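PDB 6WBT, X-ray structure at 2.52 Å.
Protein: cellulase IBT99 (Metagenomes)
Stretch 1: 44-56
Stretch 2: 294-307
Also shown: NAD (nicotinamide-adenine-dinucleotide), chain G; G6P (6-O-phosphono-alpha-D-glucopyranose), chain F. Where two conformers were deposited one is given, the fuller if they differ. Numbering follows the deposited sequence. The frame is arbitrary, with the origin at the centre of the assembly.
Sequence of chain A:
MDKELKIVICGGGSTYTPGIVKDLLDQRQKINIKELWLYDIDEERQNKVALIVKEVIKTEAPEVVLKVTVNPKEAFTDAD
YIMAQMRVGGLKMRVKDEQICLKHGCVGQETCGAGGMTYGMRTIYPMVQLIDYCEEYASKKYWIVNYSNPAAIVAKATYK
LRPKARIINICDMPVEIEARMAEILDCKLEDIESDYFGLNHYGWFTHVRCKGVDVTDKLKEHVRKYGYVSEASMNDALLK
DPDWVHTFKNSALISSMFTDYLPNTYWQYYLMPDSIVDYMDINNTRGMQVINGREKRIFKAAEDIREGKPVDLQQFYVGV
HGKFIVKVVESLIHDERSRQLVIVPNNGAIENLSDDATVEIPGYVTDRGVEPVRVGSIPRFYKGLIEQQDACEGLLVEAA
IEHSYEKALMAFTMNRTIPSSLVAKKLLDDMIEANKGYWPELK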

# COMPACT_ATOMS: atom_id res chain seq x y z
N GLU A 44 27.19 33.69 28.19
CA GLU A 44 27.96 34.85 27.72
C GLU A 44 27.65 35.18 26.27
O GLU A 44 27.58 36.36 25.90
CB GLU A 44 29.45 34.59 27.92
CG GLU A 44 29.85 34.29 29.35
CD GLU A 44 29.18 35.21 30.35
OE1 GLU A 44 28.34 34.73 31.13
OE2 GLU A 44 29.50 36.42 30.35
N ARG A 45 27.47 34.16 25.43
CA ARG A 45 27.16 34.42 24.02
C ARG A 45 25.78 35.05 23.87
O ARG A 45 25.59 35.93 23.03
CB ARG A 45 27.25 33.12 23.22
CG ARG A 45 26.92 33.29 21.74
CD ARG A 45 26.90 31.95 21.02
NE ARG A 45 26.55 32.11 19.60
CZ ARG A 45 27.44 32.23 18.63
NH1 ARG A 45 28.74 32.21 18.90
NH2 ARG A 45 27.03 32.36 17.37
N GLN A 46 24.81 34.61 24.68
CA GLN A 46 23.47 35.16 24.58
C GLN A 46 23.41 36.59 25.09
O GLN A 46 22.66 37.42 24.55
CB GLN A 46 22.48 34.28 25.34
CG GLN A 46 21.08 34.85 25.42
CD GLN A 46 20.08 33.86 25.98
OE1 GLN A 46 19.20 33.38 25.27
NE2 GLN A 46 20.21 33.56 27.27
N ASN A 47 24.19 36.91 26.13
CA ASN A 47 24.17 38.26 26.67
C ASN A 47 24.71 39.28 25.68
O ASN A 47 24.27 40.44 25.68
CB ASN A 47 24.97 38.32 27.98
CG ASN A 47 24.28 37.58 29.11
OD1 ASN A 47 24.92 36.85 29.86
ND2 ASN A 47 22.97 37.76 29.23
N LYS A 48 25.64 38.88 24.81
CA LYS A 48 26.14 39.80 23.79
C LYS A 48 25.10 40.02 22.70
O LYS A 48 24.92 41.15 22.24
CB LYS A 48 27.44 39.26 23.19
CG LYS A 48 28.55 39.05 24.21
CD LYS A 48 29.76 38.39 23.57
CE LYS A 48 30.83 38.08 24.60
NZ LYS A 48 31.98 37.34 24.01
N VAL A 49 24.42 38.96 22.28
CA VAL A 49 23.36 39.10 21.29
C VAL A 49 22.17 39.85 21.89
O VAL A 49 21.49 40.61 21.19
CB VAL A 49 22.94 37.73 20.74
CG1 VAL A 49 21.90 37.88 19.64
CG2 VAL A 49 24.16 36.97 20.23
N ALA A 50 21.92 39.67 23.19
CA ALA A 50 20.83 40.39 23.84
C ALA A 50 21.06 41.89 23.81
O ALA A 50 20.09 42.67 23.82
CB ALA A 50 20.66 39.91 25.28
N LEU A 51 22.32 42.33 23.78
CA LEU A 51 22.61 43.75 23.65
C LEU A 51 22.08 44.30 22.33
O LEU A 51 21.56 45.42 22.28
CB LEU A 51 24.12 43.99 23.75
CG LEU A 51 24.79 43.60 25.07
CD1 LEU A 51 26.29 43.49 24.89
CD2 LEU A 51 24.45 44.61 26.16
N ILE A 52 22.19 43.52 21.26
CA ILE A 52 21.66 43.95 19.97
C ILE A 52 20.14 43.86 19.96
O ILE A 52 19.46 44.73 19.39
CB ILE A 52 22.28 43.12 18.83
CG1 ILE A 52 23.79 42.99 19.03
CG2 ILE A 52 21.98 43.75 17.48
CD1 ILE A 52 24.45 42.12 18.01
N VAL A 53 19.59 42.82 20.58
CA VAL A 53 18.13 42.68 20.64
C VAL A 53 17.51 43.85 21.39
O VAL A 53 16.46 44.37 20.99
CB VAL A 53 17.76 41.33 21.29
CG1 VAL A 53 16.25 41.18 21.37
CG2 VAL A 53 18.36 40.18 20.50
N LYS A 54 18.15 44.29 22.47
CA LYS A 54 17.68 45.48 23.17
C LYS A 54 17.77 46.72 22.28
O LYS A 54 16.90 47.59 22.32
CB LYS A 54 18.47 45.69 24.46
CG LYS A 54 18.24 44.61 25.51
CD LYS A 54 19.24 44.72 26.65
CE LYS A 54 19.07 43.58 27.64
NZ LYS A 54 20.11 43.61 28.71
N GLU A 55 18.83 46.80 21.47
CA GLU A 55 18.97 47.92 20.55
C GLU A 55 17.93 47.85 19.43
O GLU A 55 17.46 48.88 18.95
CB GLU A 55 20.38 47.96 19.97
CG GLU A 55 20.86 49.35 19.57
CD GLU A 55 21.07 50.26 20.77
OE1 GLU A 55 20.91 51.49 20.61
OE2 GLU A 55 21.40 49.74 21.86
N VAL A 56 17.58 46.63 19.00
CA VAL A 56 16.52 46.48 18.01
C VAL A 56 15.17 46.84 18.62
O VAL A 56 14.34 47.51 17.99
CB VAL A 56 16.52 45.05 17.44
CG1 VAL A 56 15.31 44.83 16.55
CG2 VAL A 56 17.81 44.78 16.68
PA NAD G . 24.90 30.07 16.02
O1A NAD G . 25.92 29.02 16.28
O2A NAD G . 25.38 31.44 15.67
O5B NAD G . 23.91 30.16 17.29
C5B NAD G . 23.22 28.97 17.74
C4B NAD G . 22.80 29.15 19.18
O4B NAD G . 22.17 27.94 19.66
C3B NAD G . 23.93 29.45 20.18
O3B NAD G . 23.57 30.56 20.99
C2B NAD G . 23.99 28.17 21.02
O2B NAD G . 24.54 28.35 22.31
C1B NAD G . 22.52 27.78 21.02
N9A NAD G . 22.26 26.40 21.42
C8A NAD G . 23.04 25.30 21.15
N7A NAD G . 22.57 24.19 21.66
C5A NAD G . 21.41 24.57 22.31
C6A NAD G . 20.45 23.85 23.04
N6A NAD G . 20.53 22.54 23.25
N1A NAD G . 19.41 24.54 23.57
C2A NAD G . 19.35 25.86 23.35
N3A NAD G . 20.18 26.64 22.68
C4A NAD G . 21.21 25.94 22.17
O3 NAD G . 23.91 29.57 14.87
PN NAD G . 23.28 30.30 13.58
O1N NAD G . 22.63 31.57 14.02
O2N NAD G . 24.32 30.36 12.51
O5D NAD G . 22.15 29.24 13.18
C5D NAD G . 21.20 28.85 14.19
C4D NAD G . 20.40 27.67 13.69
O4D NAD G . 19.51 28.11 12.64
C3D NAD G . 21.22 26.52 13.08
O3D NAD G . 20.74 25.28 13.57
C2D NAD G . 20.90 26.70 11.59
O2D NAD G . 21.16 25.55 10.79
C1D NAD G . 19.43 27.08 11.67
N1N NAD G . 18.92 27.66 10.39
C2N NAD G . 18.10 26.92 9.59
C3N NAD G . 17.64 27.43 8.39
C7N NAD G . 16.68 26.59 7.58
O7N NAD G . 16.74 26.63 6.35
N7N NAD G . 15.79 25.87 8.24
C4N NAD G . 18.05 28.70 7.99
C5N NAD G . 18.86 29.45 8.82
C6N NAD G . 19.28 28.91 10.02
C1 G6P F . 19.43 28.54 3.83
C2 G6P F . 19.35 27.06 4.20
C3 G6P F . 20.04 26.79 5.53
C4 G6P F . 21.44 27.39 5.54
C5 G6P F . 21.36 28.87 5.17
C6 G6P F . 22.72 29.56 5.20
O1 G6P F . 18.65 29.31 4.76
O2 G6P F . 17.98 26.66 4.28
O3 G6P F . 20.11 25.38 5.76
O4 G6P F . 22.02 27.25 6.85
O5 G6P F . 20.79 28.98 3.87
O6 G6P F . 23.72 28.68 5.71
P G6P F . 25.15 29.28 6.15
O1P G6P F . 26.14 28.25 5.67
O2P G6P F . 25.05 29.41 7.65
O3P G6P F . 25.22 30.60 5.43
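Stretch 2 294-307: REKRIFKAAEDIRE

How does stretch 2 lie across stretch 1? Both are helical: residues 44-56 belong to a longer helix, and most of stretch 2 forms a second helix that packs on it. Their N-to-C directions make an angle of 70°, so the two rods cross steeply, and their axes come within 8.5 Å. Near the crossing lies Ala302, whose CA is 5.5 Å from the CA of Lys48, the nearest such pair.

What happens where stretch 2 begins? Arg294 does not touch stretch 1 but faces the ligands, its NH2 giving hydrogen bonds to O2N of NAD and to O2P of G6P, each at 3.0 Å. Glu295 turns the end of its side chain to the first helix, where OE1 accepts hydrogen bonds from Arg45 NH1 at 3.0 Å and Arg45 NH2 at 2.9 Å, forming a salt bridge. The extended Arg45 side chain also brings its NH2 within 2.5 Å of NAD O2A, a weak hydrogen bond by its angle, so one guanidinium meets both the carboxylate and the dinucleotide's phosphate at its edge.

Which residues carry the contact along the first turns of the helix? Lys296 and Arg297 stay out of reach. Ile298 meets Ile52, whose CD1 lies 3.6 Å from Ile298 CG1 and 3.1 Å from Ile298 O, a tight fit. Phe299 then swings its ring in with chi1 at m: its CZ lies over one face of the Arg45 guanidinium, 3.2 Å from NH1, while its CE1 is 4.0 Å from Val49 CG2. Lys300 points away, and its NZ gives a hydrogen bond to the carbonyl O of Arg297 at 3.1 Å.

How is the crossing filled and closed? Ala301 CB lies 4.1 Å from Ile52 CD1, and Ala302 points toward the first helix, its CB 3.5 Å from Lys48 O and 3.9 Å from Lys48 CB. Glu303 and Asp304 make no contact, and the next turn brings Ile305 round to stretch 1. Its CD1 lies 3.4 Å from Leu51 O, 3.7 Å from Ile52 CA and 3.8 Å from Glu55 CB, reaching the backbone as well as side chains. Ile52 thus sits as a knob among Ile298, Ala301, Ala302 and Ile305. Arg306 lends its aliphatic part, with CG 3.6 Å from Leu51 CD1, and Glu307 is already beyond reach. In all, 668 Å² is buried, counting both sides.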

# COMPACT_ATOMS: atom_id res chain seq x y z
N ARG A 294 29.35 36.40 9.26
CA ARG A 294 28.11 36.68 9.97
C ARG A 294 28.32 36.67 11.48
O ARG A 294 27.76 37.51 12.20
CB ARG A 294 27.03 35.67 9.57
CG ARG A 294 25.66 35.99 10.14
CD ARG A 294 24.57 35.07 9.59
NE ARG A 294 24.71 33.69 10.07
CZ ARG A 294 25.04 32.66 9.30
NH1 ARG A 294 25.27 32.85 8.00
NH2 ARG A 294 25.14 31.45 9.82
N GLU A 295 29.12 35.73 11.99
CA GLU A 295 29.39 35.68 13.42
C GLU A 295 30.32 36.81 13.85
O GLU A 295 30.18 37.36 14.95
CB GLU A 295 29.96 34.32 13.81
CG GLU A 295 30.57 34.26 15.20
CD GLU A 295 30.69 32.85 15.73
OE1 GLU A 295 29.64 32.25 16.07
OE2 GLU A 295 31.82 32.33 15.81
N LYS A 296 31.29 37.16 13.00
CA LYS A 296 32.20 38.25 13.34
C LYS A 296 31.47 39.59 13.41
O LYS A 296 31.72 40.38 14.33
CB LYS A 296 33.33 38.31 12.32
CG LYS A 296 34.14 39.60 12.35
CD LYS A 296 35.19 39.62 11.26
CE LYS A 296 35.83 41.00 11.14
NZ LYS A 296 36.87 41.03 10.07
N ARG A 297 30.57 39.85 12.47
CA ARG A 297 29.88 41.13 12.42
C ARG A 297 28.76 41.26 13.45
O ARG A 297 28.20 42.35 13.59
CB ARG A 297 29.31 41.37 11.02
CG ARG A 297 30.36 41.56 9.94
CD ARG A 297 29.72 42.00 8.63
NE ARG A 297 28.68 41.08 8.19
CZ ARG A 297 28.91 40.04 7.39
NH1 ARG A 297 30.13 39.79 6.94
NH2 ARG A 297 27.90 39.24 7.03
N ILE A 298 28.42 40.19 14.17
CA ILE A 298 27.35 40.27 15.15
C ILE A 298 27.94 40.40 16.55
O ILE A 298 27.30 40.94 17.46
CB ILE A 298 26.40 39.05 15.05
CG1 ILE A 298 25.09 39.35 15.77
CG2 ILE A 298 27.05 37.80 15.62
CD1 ILE A 298 23.91 38.56 15.26
N PHE A 299 29.17 39.93 16.73
CA PHE A 299 29.89 40.17 17.97
C PHE A 299 30.68 41.47 17.94
O PHE A 299 31.04 41.99 19.00
CB PHE A 299 30.82 39.00 18.29
CG PHE A 299 30.09 37.74 18.66
CD1 PHE A 299 28.80 37.79 19.17
CD2 PHE A 299 30.69 36.50 18.49
CE1 PHE A 299 28.12 36.64 19.51
CE2 PHE A 299 30.01 35.34 18.83
CZ PHE A 299 28.73 35.41 19.34
N LYS A 300 30.95 42.00 16.74
CA LYS A 300 31.49 43.35 16.62
C LYS A 300 30.45 44.39 17.02
O LYS A 300 30.76 45.36 17.71
CB LYS A 300 31.99 43.58 15.19
CG LYS A 300 32.25 45.04 14.81
CD LYS A 300 31.04 45.66 14.10
CE LYS A 300 30.45 44.72 13.07
NZ LYS A 300 29.11 45.18 12.61
N ALA A 301 29.20 44.20 16.57
CA ALA A 301 28.14 45.13 16.92
C ALA A 301 27.83 45.11 18.41
O ALA A 301 27.40 46.12 18.97
CB ALA A 301 26.88 44.82 16.11
N ALA A 302 28.06 43.97 19.07
CA ALA A 302 27.89 43.91 20.52
C ALA A 302 28.92 44.77 21.22
O ALA A 302 28.60 45.50 22.17
CB ALA A 302 27.97 42.46 21.00
N GLU A 303 30.18 44.71 20.78
CA GLU A 303 31.22 45.55 21.37
C GLU A 303 31.01 47.02 21.01
O GLU A 303 31.31 47.90 21.83
CB GLU A 303 32.60 45.07 20.91
CG GLU A 303 33.77 45.81 21.56
CD GLU A 303 33.83 45.62 23.06
OE1 GLU A 303 34.32 46.53 23.76
OE2 GLU A 303 33.37 44.57 23.56
N ASP A 304 30.51 47.31 19.81
CA ASP A 304 30.22 48.69 19.44
C ASP A 304 29.11 49.27 20.30
O ASP A 304 29.14 50.46 20.64
CB ASP A 304 29.86 48.78 17.96
CG ASP A 304 31.06 48.64 17.05
OD1 ASP A 304 32.19 48.86 17.53
OD2 ASP A 304 30.87 48.33 15.86
N ILE A 305 28.12 48.45 20.66
CA ILE A 305 27.06 48.91 21.56
C ILE A 305 27.64 49.24 22.93
O ILE A 305 27.33 50.28 23.53
CB ILE A 305 25.94 47.86 21.65
CG1 ILE A 305 25.09 47.87 20.38
CG2 ILE A 305 25.07 48.11 22.88
CD1 ILE A 305 23.98 46.84 20.38
N ARG A 306 28.49 48.36 23.45
CA ARG A 306 29.10 48.58 24.76
C ARG A 306 30.13 49.70 24.74
O ARG A 306 30.55 50.15 25.81
CB ARG A 306 29.73 47.28 25.27
CG ARG A 306 28.74 46.14 25.40
CD ARG A 306 29.12 45.15 26.49
NE ARG A 306 30.01 44.10 26.02
CZ ARG A 306 30.22 42.96 26.68
NH1 ARG A 306 31.04 42.04 26.18
NH2 ARG A 306 29.60 42.73 27.83
N GLU A 307 30.54 50.16 23.56
CA GLU A 307 31.46 51.29 23.44
C GLU A 307 30.76 52.59 23.08
O GLU A 307 31.43 53.59 22.83
CB GLU A 307 32.55 50.97 22.40
CG GLU A 307 33.53 49.90 22.84
CD GLU A 307 34.59 49.61 21.79
OE1 GLU A 307 34.62 50.30 20.76
OE2 GLU A 307 35.40 48.68 22.00